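Local coordinates for protein 3'-5'-exonuclease (PDB 3E2V) that probably acts as a magnesium-dependent nuclease of the TatD family, cutting double-stranded DNA internally and degrading it from the 3' end, at residues Gln364-Val369 with Val375-Leu380; Ile293-Leu298 with Ile381-Lys386; Phe316-Lys321 with Ser370-Val375; Ile274-Cys279 with Ala288-Ile293; Cys307-Lys310 with Ala314-Gln317. One frame throughout, in Å; residues are numbered along the deposited sequence.

Interaction 1. Residues Gln364-Val369 with Val375-Leu380; sequences QVAIVV and VDLATL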
# COMPACT_ATOMS: atom_id res chain seq x y z
N GLN A 364 14.99 -0.73 9.41
CA GLN A 364 15.77 0.37 8.85
C GLN A 364 14.92 1.62 8.71
O GLN A 364 15.37 2.71 8.97
CB GLN A 364 16.34 -0.02 7.48
CG GLN A 364 17.30 -1.19 7.50
CD GLN A 364 17.77 -1.58 6.11
OE1 GLN A 364 17.51 -0.89 5.15
NE2 GLN A 364 18.47 -2.70 6.02
N VAL A 365 13.67 1.45 8.27
CA VAL A 365 12.79 2.61 8.14
C VAL A 365 12.57 3.23 9.52
O VAL A 365 12.63 4.46 9.68
CB VAL A 365 11.46 2.23 7.47
CG1 VAL A 365 10.60 3.48 7.17
CG2 VAL A 365 11.73 1.45 6.18
N ALA A 366 12.35 2.38 10.53
CA ALA A 366 12.09 2.86 11.89
C ALA A 366 13.30 3.64 12.44
O ALA A 366 13.15 4.70 13.04
CB ALA A 366 11.74 1.70 12.81
N ILE A 367 14.50 3.12 12.19
CA ILE A 367 15.73 3.79 12.66
C ILE A 367 15.81 5.18 12.05
O ILE A 367 16.04 6.18 12.74
CB ILE A 367 16.99 3.00 12.27
CG1 ILE A 367 17.15 1.82 13.21
CG2 ILE A 367 18.25 3.89 12.30
CD1 ILE A 367 18.12 0.75 12.65
N VAL A 368 15.61 5.25 10.74
CA VAL A 368 15.72 6.55 10.07
C VAL A 368 14.67 7.54 10.60
O VAL A 368 14.99 8.69 10.91
CB VAL A 368 15.59 6.39 8.54
CG1 VAL A 368 15.52 7.75 7.84
CG2 VAL A 368 16.75 5.54 8.00
N VAL A 369 13.42 7.10 10.70
CA VAL A 369 12.35 8.00 11.13
C VAL A 369 12.61 8.47 12.57
O VAL A 369 12.41 9.65 12.87
CB VAL A 369 10.97 7.32 10.96
CG1 VAL A 369 9.86 8.16 11.61
CG2 VAL A 369 10.66 7.11 9.48
N VAL A 375 12.86 11.18 18.10
CA VAL A 375 11.95 10.42 18.94
C VAL A 375 12.71 9.15 19.22
O VAL A 375 13.22 8.52 18.28
CB VAL A 375 10.62 10.10 18.21
CG1 VAL A 375 9.73 9.18 19.04
CG2 VAL A 375 9.88 11.39 17.87
N ASP A 376 12.83 8.79 20.49
CA ASP A 376 13.40 7.51 20.90
C ASP A 376 12.90 6.34 20.04
O ASP A 376 11.69 6.21 19.79
CB ASP A 376 13.04 7.27 22.37
CG ASP A 376 13.43 5.91 22.85
OD1 ASP A 376 14.64 5.67 23.03
OD2 ASP A 376 12.53 5.07 23.05
N LEU A 377 13.81 5.48 19.59
CA LEU A 377 13.45 4.38 18.67
C LEU A 377 12.33 3.47 19.20
O LEU A 377 11.35 3.21 18.50
CB LEU A 377 14.70 3.55 18.31
CG LEU A 377 14.51 2.40 17.33
CD1 LEU A 377 13.99 2.91 15.98
CD2 LEU A 377 15.83 1.66 17.13
N ALA A 378 12.47 2.99 20.43
CA ALA A 378 11.47 2.09 21.00
C ALA A 378 10.12 2.81 21.12
O ALA A 378 9.06 2.20 20.90
CB ALA A 378 11.94 1.54 22.36
N THR A 379 10.18 4.10 21.43
CA THR A 379 8.97 4.94 21.55
C THR A 379 8.23 5.01 20.21
O THR A 379 6.99 4.81 20.15
CB THR A 379 9.34 6.37 22.01
OG1 THR A 379 9.98 6.29 23.29
CG2 THR A 379 8.10 7.26 22.12
N LEU A 380 8.99 5.29 19.16
CA LEU A 380 8.43 5.37 17.82
C LEU A 380 7.83 4.03 17.39
O LEU A 380 6.71 3.97 16.89
CB LEU A 380 9.50 5.78 16.82
CG LEU A 380 8.98 5.73 15.39
CD1 LEU A 380 8.05 6.94 15.18
CD2 LEU A 380 10.13 5.73 14.41
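Leu377 and Leu380 of one helix reach across to Ala366, Ile367 and Val369 of the helix before it, where two consecutive outer helices of the TatD TIM barrel, 362-373 and 377-392, are joined by a short turn. The cross-contact is purely van der Waals. Leu377 forks over the backbone between Ala366 and Ile367: its CD1 lies 4.1 Å from Ala366 CB, and its CD2 is the same distance from Ile367 CG1. With CG anti to the backbone N (chi1 -178°), this leucine swings its two methyls inward although its CB does not itself point at the other helix. Leu380, one turn on, has its CB pointing toward the partner. It crosses Val369 at about a right angle, CD2 resting 3.7 Å from Val369 CG1.

Both leucines also press on one backbone group. Ala366 O is 3.5 Å from Leu377 CD1 and equally far from Leu380 CD2, so the carbonyl is flanked by methyls; the hydroxyl of Ser370 gives it a weak hydrogen bond. On the barrel side Ala366 packs on Leu300 and Val369 on Leu298, both of strand 298-300.

The start of the second helix is fixed by its own polar bonds. Asp376 is its N-cap, and OD2, on its anti side, accepts from Thr379 N at 3.0 Å and from Thr379 OG1 at 2.8 Å.

Interaction 2. Residues Ile293-Leu298 with Ile381-Lys386; sequences IPTERL and IDTTWK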
# COMPACT_ATOMS: atom_id res chain seq x y z
N ILE A 293 5.37 15.16 9.91
CA ILE A 293 4.22 14.26 10.08
C ILE A 293 3.97 14.00 11.57
O ILE A 293 4.87 13.53 12.27
CB ILE A 293 4.45 12.89 9.40
CG1 ILE A 293 4.79 13.05 7.91
CG2 ILE A 293 3.20 12.01 9.57
CD1 ILE A 293 5.38 11.77 7.27
N PRO A 294 2.76 14.29 12.08
CA PRO A 294 2.51 13.97 13.50
C PRO A 294 2.81 12.50 13.77
O PRO A 294 2.36 11.61 13.02
CB PRO A 294 1.03 14.27 13.67
CG PRO A 294 0.76 15.37 12.63
CD PRO A 294 1.57 14.90 11.44
N THR A 295 3.57 12.23 14.83
CA THR A 295 4.11 10.89 15.04
C THR A 295 3.02 9.81 15.12
O THR A 295 3.21 8.71 14.58
CB THR A 295 5.04 10.88 16.26
OG1 THR A 295 6.13 11.77 15.99
CG2 THR A 295 5.58 9.47 16.55
N GLU A 296 1.89 10.11 15.74
CA GLU A 296 0.79 9.15 15.82
C GLU A 296 -0.01 9.00 14.52
O GLU A 296 -0.92 8.16 14.44
CB GLU A 296 -0.13 9.48 17.00
CG GLU A 296 -1.22 10.50 16.70
CD GLU A 296 -0.77 11.95 16.69
OE1 GLU A 296 0.44 12.24 16.73
OE2 GLU A 296 -1.67 12.83 16.67
N ARG A 297 0.34 9.79 13.51
CA ARG A 297 -0.32 9.67 12.21
C ARG A 297 0.59 9.09 11.14
O ARG A 297 0.23 9.04 9.97
CB ARG A 297 -0.91 11.02 11.81
CG ARG A 297 -2.05 11.42 12.78
CD ARG A 297 -2.57 12.79 12.53
NE ARG A 297 -3.35 12.80 11.31
CZ ARG A 297 -3.89 13.89 10.77
NH1 ARG A 297 -3.74 15.09 11.34
NH2 ARG A 297 -4.56 13.76 9.65
N LEU A 298 1.76 8.61 11.58
CA LEU A 298 2.79 8.07 10.69
C LEU A 298 2.73 6.56 10.76
O LEU A 298 2.74 5.98 11.85
CB LEU A 298 4.16 8.57 11.18
CG LEU A 298 5.39 8.32 10.29
CD1 LEU A 298 6.37 9.46 10.56
CD2 LEU A 298 6.05 6.96 10.56
N ILE A 381 8.57 2.95 17.60
CA ILE A 381 8.11 1.62 17.23
C ILE A 381 6.80 1.25 17.92
O ILE A 381 5.86 0.76 17.30
CB ILE A 381 9.23 0.56 17.43
CG1 ILE A 381 10.35 0.81 16.41
CG2 ILE A 381 8.67 -0.84 17.29
CD1 ILE A 381 11.62 0.03 16.72
N ASP A 382 6.73 1.52 19.23
CA ASP A 382 5.53 1.31 20.01
C ASP A 382 4.33 2.12 19.50
O ASP A 382 3.24 1.56 19.30
CB ASP A 382 5.81 1.62 21.48
CG ASP A 382 4.57 1.49 22.35
OD1 ASP A 382 4.19 0.35 22.68
OD2 ASP A 382 3.94 2.54 22.67
N THR A 383 4.52 3.42 19.29
CA THR A 383 3.40 4.23 18.77
C THR A 383 2.93 3.73 17.41
O THR A 383 1.73 3.54 17.20
CB THR A 383 3.76 5.72 18.70
OG1 THR A 383 3.91 6.25 20.03
CG2 THR A 383 2.71 6.55 17.98
N THR A 384 3.87 3.50 16.49
CA THR A 384 3.48 3.03 15.14
C THR A 384 2.83 1.64 15.15
O THR A 384 1.88 1.37 14.40
CB THR A 384 4.68 3.07 14.17
OG1 THR A 384 5.78 2.32 14.71
CG2 THR A 384 5.12 4.50 13.96
N TRP A 385 3.33 0.76 16.00
CA TRP A 385 2.72 -0.57 16.11
C TRP A 385 1.24 -0.47 16.54
O TRP A 385 0.35 -1.09 15.94
CB TRP A 385 3.49 -1.42 17.12
CG TRP A 385 2.79 -2.67 17.49
CD1 TRP A 385 2.14 -2.92 18.67
CD2 TRP A 385 2.63 -3.85 16.69
NE1 TRP A 385 1.60 -4.18 18.66
CE2 TRP A 385 1.87 -4.78 17.45
CE3 TRP A 385 3.05 -4.21 15.40
CZ2 TRP A 385 1.53 -6.05 16.98
CZ3 TRP A 385 2.70 -5.47 14.91
CH2 TRP A 385 1.95 -6.38 15.71
N LYS A 386 1.00 0.28 17.61
CA LYS A 386 -0.34 0.36 18.17
C LYS A 386 -1.28 1.06 17.21
O LYS A 386 -2.43 0.64 17.06
CB LYS A 386 -0.32 1.09 19.52
CG LYS A 386 0.33 0.23 20.56
CD LYS A 386 0.22 0.81 21.92
CE LYS A 386 0.57 -0.25 22.95
NZ LYS A 386 0.34 0.34 24.29
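The short 3-10 turn at 295-297, which leads into the last strand of the TatD barrel, meets the final helix 377-392 through two successive threonines, Thr383 and Thr384. No hydrogen bond crosses between the two segments; methyl groups do the touching. The CB of Thr383 points toward the turn, and with CG2 anti to the backbone N (chi1 -69°) the methyl sits over the backbone of the turn, 3.9 Å from Glu296 CA and 4.1 Å from Thr295 O. The side-chain carbons stand a little farther off: Glu296 CB is 4.2 Å from Thr383 CG2, and Thr295 CG2 is 4.3 Å from it. Beyond CB the glutamate bends at chi2 and carries its carboxylate away from the helix.

Thr384 works on the buried side. Its CG2 lies 3.5 Å from Leu298 O and 4.3 Å from Leu298 CD2, a methyl laid against the carbonyl and side chain of the first residue of the strand. The hydroxyl of Thr384 is tucked between its own backbone N and carbonyl carbon (chi1 55°), where it hydrogen-bonds back to Leu380 O one turn earlier; Thr383 OG1 makes a weaker bond of the same kind to Thr379 O. Both threonines thus turn their polar ends to their own helix and a methyl to the partner.

Around this seam, Arg297 pairs through its backbone with Ile274 of strand 272-276, Leu298 packs on Val276 of that strand, and Lys373 of helix 362-373 covers Leu298 while its NZ hydrogen-bonds Ile293 O, tying the loop to that helix.

Interaction 3. Residues Phe316-Lys321 with Ser370-Val375; sequences FQYLAK and SEVKDV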
# COMPACT_ATOMS: atom_id res chain seq x y z
N PHE A 316 20.67 7.20 4.63
CA PHE A 316 21.69 6.21 4.96
C PHE A 316 22.53 6.60 6.16
O PHE A 316 22.93 5.73 6.93
CB PHE A 316 22.63 5.87 3.79
CG PHE A 316 23.44 4.64 4.05
CD1 PHE A 316 22.90 3.38 3.84
CD2 PHE A 316 24.74 4.73 4.55
CE1 PHE A 316 23.63 2.22 4.11
CE2 PHE A 316 25.47 3.58 4.83
CZ PHE A 316 24.92 2.32 4.59
N GLN A 317 22.79 7.89 6.32
CA GLN A 317 23.63 8.33 7.43
C GLN A 317 23.19 7.78 8.80
O GLN A 317 24.02 7.51 9.66
CB GLN A 317 23.75 9.84 7.45
CG GLN A 317 22.45 10.56 7.69
CD GLN A 317 22.61 12.04 7.49
OE1 GLN A 317 23.29 12.71 8.27
NE2 GLN A 317 22.00 12.56 6.42
N TYR A 318 21.88 7.60 8.97
CA TYR A 318 21.35 7.07 10.22
C TYR A 318 21.59 5.57 10.36
O TYR A 318 21.82 5.07 11.47
CB TYR A 318 19.88 7.45 10.35
CG TYR A 318 19.70 8.93 10.21
CD1 TYR A 318 20.27 9.80 11.14
CD2 TYR A 318 19.01 9.48 9.13
CE1 TYR A 318 20.13 11.18 11.03
CE2 TYR A 318 18.87 10.86 9.00
CZ TYR A 318 19.43 11.70 9.97
OH TYR A 318 19.29 13.07 9.85
N LEU A 319 21.56 4.83 9.25
CA LEU A 319 21.95 3.42 9.29
C LEU A 319 23.45 3.27 9.53
O LEU A 319 23.87 2.34 10.22
CB LEU A 319 21.55 2.69 8.02
CG LEU A 319 20.07 2.69 7.63
CD1 LEU A 319 19.90 1.77 6.44
CD2 LEU A 319 19.16 2.28 8.79
N ALA A 320 24.26 4.14 8.93
CA ALA A 320 25.70 4.16 9.19
C ALA A 320 25.96 4.35 10.69
O ALA A 320 26.76 3.60 11.28
CB ALA A 320 26.39 5.23 8.35
N LYS A 321 25.28 5.33 11.29
CA LYS A 321 25.39 5.60 12.73
C LYS A 321 25.07 4.35 13.55
O LYS A 321 25.82 3.98 14.46
CB LYS A 321 24.49 6.77 13.14
CG LYS A 321 24.39 7.00 14.65
CD LYS A 321 23.37 8.08 15.00
CE LYS A 321 23.30 8.27 16.51
NZ LYS A 321 22.33 9.34 16.88
N SER A 370 13.09 7.57 13.42
CA SER A 370 13.35 7.93 14.81
C SER A 370 14.46 8.99 14.91
O SER A 370 14.33 9.95 15.68
CB SER A 370 13.71 6.68 15.62
OG SER A 370 15.02 6.24 15.33
N GLU A 371 15.51 8.85 14.10
CA GLU A 371 16.60 9.82 14.11
C GLU A 371 16.17 11.16 13.54
O GLU A 371 16.49 12.22 14.09
CB GLU A 371 17.83 9.26 13.37
CG GLU A 371 18.51 8.12 14.11
CD GLU A 371 19.28 8.59 15.33
OE1 GLU A 371 20.02 9.59 15.21
OE2 GLU A 371 19.13 7.98 16.40
N VAL A 372 15.43 11.12 12.44
CA VAL A 372 14.94 12.34 11.81
C VAL A 372 14.04 13.14 12.76
O VAL A 372 14.15 14.37 12.84
CB VAL A 372 14.20 12.03 10.49
CG1 VAL A 372 13.41 13.23 9.99
CG2 VAL A 372 15.18 11.56 9.43
N LYS A 373 13.16 12.45 13.47
CA LYS A 373 12.19 13.11 14.35
C LYS A 373 12.71 13.36 15.76
O LYS A 373 12.02 14.01 16.56
CB LYS A 373 10.94 12.25 14.46
CG LYS A 373 10.06 12.29 13.25
CD LYS A 373 8.84 11.43 13.53
CE LYS A 373 7.61 11.99 12.86
NZ LYS A 373 7.21 13.32 13.39
N ASP A 374 13.88 12.82 16.07
CA ASP A 374 14.42 12.91 17.44
C ASP A 374 13.40 12.35 18.44
O ASP A 374 13.07 12.97 19.46
CB ASP A 374 14.83 14.35 17.78
CG ASP A 374 15.63 14.44 19.06
OD1 ASP A 374 16.27 13.44 19.46
OD2 ASP A 374 15.61 15.53 19.67
N VAL A 375 12.86 11.18 18.10
CA VAL A 375 11.95 10.42 18.94
C VAL A 375 12.71 9.15 19.22
O VAL A 375 13.22 8.52 18.28
CB VAL A 375 10.62 10.10 18.21
CG1 VAL A 375 9.73 9.18 19.04
CG2 VAL A 375 9.88 11.39 17.87
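Glu371 meets two residues of helix 316-325 at once, the ring of Tyr318 with its aliphatic part and the ammonium of Lys321 with its carboxylate. Its CB lies 3.3 Å from Tyr318 CD1, a close approach, and CG follows along the same ring corner at 3.8 Å from CD1. The ring and carboxylate planes stand 41° apart, and the two side chains pass obliquely. Farther round the ring, Tyr318 CE2 touches Val372 CG2 at 3.8 Å.

The salt bridge runs from Lys321 NZ to Glu371 OE1 at 2.9 Å, meeting the oxygen on its syn side but 32° out of the carboxylate plane. Lys321 spans the gap as a fully extended chain, whereas Glu371 is folded at chi2 (-73°), which turns its carboxylate off the tyrosine and toward the lysine. With alanine in place of the glutamate, Lys321 would probably lose its charge partner, and Tyr318 the CG that lies along its ring.

In the next shell, Gln317 CG sits 3.7 Å above the centre of one face of the Tyr318 ring. Leu287 of helix 284-291 touches both Tyr318 and Val372. Just past Glu371, helix 362-373 ends in a Schellman motif: Val375 N bonds to Ser370 O, with a weak Asp374 N to Glu371 O bond, and Asp374 takes positive phi. Such a surface contact between two outer helices, apolar between them and salt-bridged toward the solvent, belongs to the helical coat of this TIM barrel.

Interaction 4. Residues Ile274-Cys279 with Ala288-Ile293; sequences IGVNGC and AVVKQI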
# COMPACT_ATOMS: atom_id res chain seq x y z
N ILE A 274 -0.23 8.85 7.14
CA ILE A 274 0.80 8.98 6.11
C ILE A 274 1.75 7.80 6.20
O ILE A 274 2.40 7.59 7.24
CB ILE A 274 1.61 10.29 6.28
CG1 ILE A 274 0.68 11.53 6.37
CG2 ILE A 274 2.63 10.41 5.18
CD1 ILE A 274 -0.16 11.85 5.11
N GLY A 275 1.82 7.01 5.13
CA GLY A 275 2.76 5.88 5.05
C GLY A 275 4.15 6.33 4.62
O GLY A 275 4.30 7.08 3.64
N VAL A 276 5.15 5.86 5.36
CA VAL A 276 6.54 6.24 5.15
C VAL A 276 7.38 4.99 4.92
O VAL A 276 7.41 4.08 5.74
CB VAL A 276 7.06 7.01 6.38
CG1 VAL A 276 8.59 7.27 6.31
CG2 VAL A 276 6.31 8.33 6.54
N ASN A 277 8.04 4.94 3.76
CA ASN A 277 8.96 3.87 3.42
C ASN A 277 10.29 4.48 2.97
O ASN A 277 10.50 5.69 3.07
CB ASN A 277 8.36 2.98 2.32
CG ASN A 277 8.01 3.76 1.05
OD1 ASN A 277 8.77 4.63 0.61
ND2 ASN A 277 6.89 3.43 0.44
N GLY A 278 11.19 3.65 2.45
CA GLY A 278 12.51 4.15 2.05
C GLY A 278 12.44 5.20 0.97
O GLY A 278 13.27 6.11 0.94
N CYS A 279 11.45 5.11 0.08
CA CYS A 279 11.29 6.13 -0.97
C CYS A 279 10.90 7.50 -0.39
O CYS A 279 11.23 8.54 -0.98
CB CYS A 279 10.28 5.67 -2.03
SG CYS A 279 10.84 4.29 -3.06
N ALA A 288 12.89 16.32 5.84
CA ALA A 288 12.29 17.52 6.45
C ALA A 288 10.77 17.41 6.46
O ALA A 288 10.11 17.86 7.40
CB ALA A 288 12.72 18.77 5.70
N VAL A 289 10.23 16.83 5.40
CA VAL A 289 8.79 16.65 5.30
C VAL A 289 8.35 15.59 6.31
O VAL A 289 7.39 15.81 7.06
CB VAL A 289 8.35 16.28 3.87
CG1 VAL A 289 6.85 16.01 3.82
CG2 VAL A 289 8.68 17.40 2.89
N VAL A 290 9.04 14.45 6.36
CA VAL A 290 8.73 13.40 7.33
C VAL A 290 8.74 13.91 8.78
O VAL A 290 7.90 13.51 9.59
CB VAL A 290 9.65 12.16 7.11
CG1 VAL A 290 9.63 11.21 8.29
CG2 VAL A 290 9.22 11.45 5.85
N LYS A 291 9.67 14.82 9.09
CA LYS A 291 9.77 15.36 10.45
C LYS A 291 8.47 16.06 10.85
O LYS A 291 8.14 16.10 12.04
CB LYS A 291 10.96 16.32 10.57
CG LYS A 291 11.31 16.68 12.01
CD LYS A 291 12.63 17.41 12.10
CE LYS A 291 12.95 17.81 13.52
NZ LYS A 291 14.18 18.65 13.59
N GLN A 292 7.73 16.58 9.86
CA GLN A 292 6.49 17.32 10.11
C GLN A 292 5.24 16.45 10.22
O GLN A 292 4.16 16.94 10.56
CB GLN A 292 6.26 18.38 9.02
CG GLN A 292 7.36 19.45 8.98
CD GLN A 292 7.29 20.31 7.74
OE1 GLN A 292 7.03 19.82 6.64
NE2 GLN A 292 7.54 21.61 7.90
N ILE A 293 5.37 15.16 9.91
CA ILE A 293 4.22 14.26 10.08
C ILE A 293 3.97 14.00 11.57
O ILE A 293 4.87 13.53 12.27
CB ILE A 293 4.45 12.89 9.40
CG1 ILE A 293 4.79 13.05 7.91
CG2 ILE A 293 3.20 12.01 9.57
CD1 ILE A 293 5.38 11.77 7.27
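Ile293 packs against Ile274 and Val276 inside one beta-alpha-beta unit of the TIM barrel, between strand 272-276 and the end of helix 284-291, just before the chain heads for strand 298-300. From CB, which points toward the strand, the side chain divides. The CG2 branch, anti to the backbone N, goes to Ile274 and lies 4.0 Å from Ile274 CB and 4.1 Å from Ile274 CG1. The other branch runs through CG1, held anti to the carbonyl carbon (chi1 -56°), and straightens at chi2 (165°) to drive CD1 between two strand residues. There CD1 meets Ile274 CG2 at 3.7 Å and Val276 CG2 at 3.6 Å, passing Ile274 obliquely and sliding by Val276 in the opposite direction.

Cut back to alanine, this residue would lose CD1 and CG2, which would probably leave a gap beneath Ile274 and Val276. Ile274 and Val276 alternate with Gly275, so both face the helix while a CB on Gly275 would point away.

Neighbouring side chains complete the packing: Leu262 of helix 259-268 touches both Ile274 and Ile293, and Leu298 packs on Ile293. Beyond the strand, Asn277 uses ND2 to hydrogen-bond Glu301 and Ser254. Three residues before Ile293, on the helix, Val290 adds a looser touch, its CG2 4.3 Å from Val276 CG1.

Interaction 5. Residues Cys307-Lys310 with Ala314-Gln317; sequences CEIK and ASFQ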
# COMPACT_ATOMS: atom_id res chain seq x y z
N CYS A 307 12.04 0.46 -3.01
CA CYS A 307 12.35 1.42 -1.94
C CYS A 307 13.44 1.00 -0.97
O CYS A 307 13.43 1.38 0.22
CB CYS A 307 11.07 1.84 -1.21
SG CYS A 307 9.85 2.65 -2.30
N GLU A 308 14.43 0.25 -1.48
CA GLU A 308 15.63 -0.04 -0.68
C GLU A 308 16.26 1.27 -0.22
O GLU A 308 16.36 2.21 -1.00
CB GLU A 308 16.64 -0.82 -1.53
CG GLU A 308 17.87 -1.28 -0.77
CD GLU A 308 18.93 -1.92 -1.67
OE1 GLU A 308 18.76 -1.92 -2.92
OE2 GLU A 308 19.95 -2.39 -1.13
N ILE A 309 16.65 1.33 1.04
CA ILE A 309 17.43 2.45 1.56
C ILE A 309 18.89 2.26 1.12
O ILE A 309 19.53 1.27 1.49
CB ILE A 309 17.30 2.56 3.08
CG1 ILE A 309 15.87 3.02 3.44
CG2 ILE A 309 18.31 3.54 3.66
CD1 ILE A 309 15.48 2.75 4.88
N LYS A 310 19.36 3.20 0.29
CA LYS A 310 20.66 3.08 -0.37
C LYS A 310 21.66 4.08 0.20
O LYS A 310 21.28 5.09 0.81
CB LYS A 310 20.53 3.31 -1.87
CG LYS A 310 19.71 2.26 -2.60
CD LYS A 310 19.56 2.65 -4.06
CE LYS A 310 19.01 1.51 -4.90
NZ LYS A 310 18.78 2.02 -6.29
N ALA A 314 19.73 10.29 1.57
CA ALA A 314 19.98 11.09 2.78
C ALA A 314 19.72 10.29 4.06
O ALA A 314 20.28 10.58 5.11
CB ALA A 314 19.17 12.34 2.77
N SER A 315 18.87 9.26 3.95
CA SER A 315 18.55 8.38 5.05
C SER A 315 19.74 7.52 5.53
O SER A 315 19.76 7.10 6.70
CB SER A 315 17.43 7.45 4.59
OG SER A 315 17.77 6.86 3.35
N PHE A 316 20.67 7.20 4.63
CA PHE A 316 21.69 6.21 4.96
C PHE A 316 22.53 6.60 6.16
O PHE A 316 22.93 5.73 6.93
CB PHE A 316 22.63 5.87 3.79
CG PHE A 316 23.44 4.64 4.05
CD1 PHE A 316 22.90 3.38 3.84
CD2 PHE A 316 24.74 4.73 4.55
CE1 PHE A 316 23.63 2.22 4.11
CE2 PHE A 316 25.47 3.58 4.83
CZ PHE A 316 24.92 2.32 4.59
N GLN A 317 22.79 7.89 6.32
CA GLN A 317 23.63 8.33 7.43
C GLN A 317 23.19 7.78 8.80
O GLN A 317 24.02 7.51 9.66
CB GLN A 317 23.75 9.84 7.45
CG GLN A 317 22.45 10.56 7.69
CD GLN A 317 22.61 12.04 7.49
OE1 GLN A 317 23.29 12.71 8.27
NE2 GLN A 317 22.00 12.56 6.42
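Ile309 and Ser315 come together where the loop following strand 298-300, the last of the barrel, folds back on the start of helix 316-325. The loop is anchored by the Cys307-Cys279 disulfide, and the Ile309 side chain is about 10 Å from that of the magnesium ligand Asp303. The isoleucine points its CB toward the other segment and turns CG2 anti to its backbone N (chi1 -70°), which delivers that methyl to Ser315, 3.4 Å from OG and 4.1 Å from CB. Ser315 holds OG between its backbone N and carbonyl carbon, and thereby presents the oxygen to the methyl. Gln364 of helix 362-373 and Leu319 of helix 316-325 also pack on Ile309.

The second touch is of side chain on backbone. Phe316 places CB 3.4 Å from Lys310 O and CD1 3.8 Å from the same oxygen, the carbonyl standing oblique to the ring. With CG anti to the backbone N (chi1 -167°), the ring is carried past this carbonyl to Tyr330, which it meets edge-to-face. Lys310 itself sends its long chain the other way, so its backbone alone takes part.

Gln317 folds back inside its own segment: NE2 donates to Ala314 O at 2.9 Å, nearly straight at 164° and in the carbonyl plane on a lone pair.

No hydrogen bond links the two segments. Carbon surfaces meet two oxygens, a hydroxyl and a carbonyl, so the segments are held to each other by van der Waals fit, while Ile309 O finds its hydrogen bond outside, at the Tyr330 hydroxyl.

How the interactions relate
Helix 362-373 ties most of the set together: it supplies one side of interactions 1 and 3, whose centres are 8 Å apart, and its Val369 CG2 packs 3.8 Å from Val276 CG1 of interaction 4. Lys373 NZ reaches Ile293 O at 2.6 Å, probably a hydrogen bond, joining interaction 3 to interactions 2 and 4, which share Ile293. The Cys279-Cys307 disulfide links interaction 4 to interaction 5. Interactions 2 and 5 do not touch, their nearest atoms being about 12 Å apart. In interaction 4 the Val276 side chain is about 12 Å from the magnesium ion bound by His253 and Asp303. Interactions 1 and 3 lie away from that site.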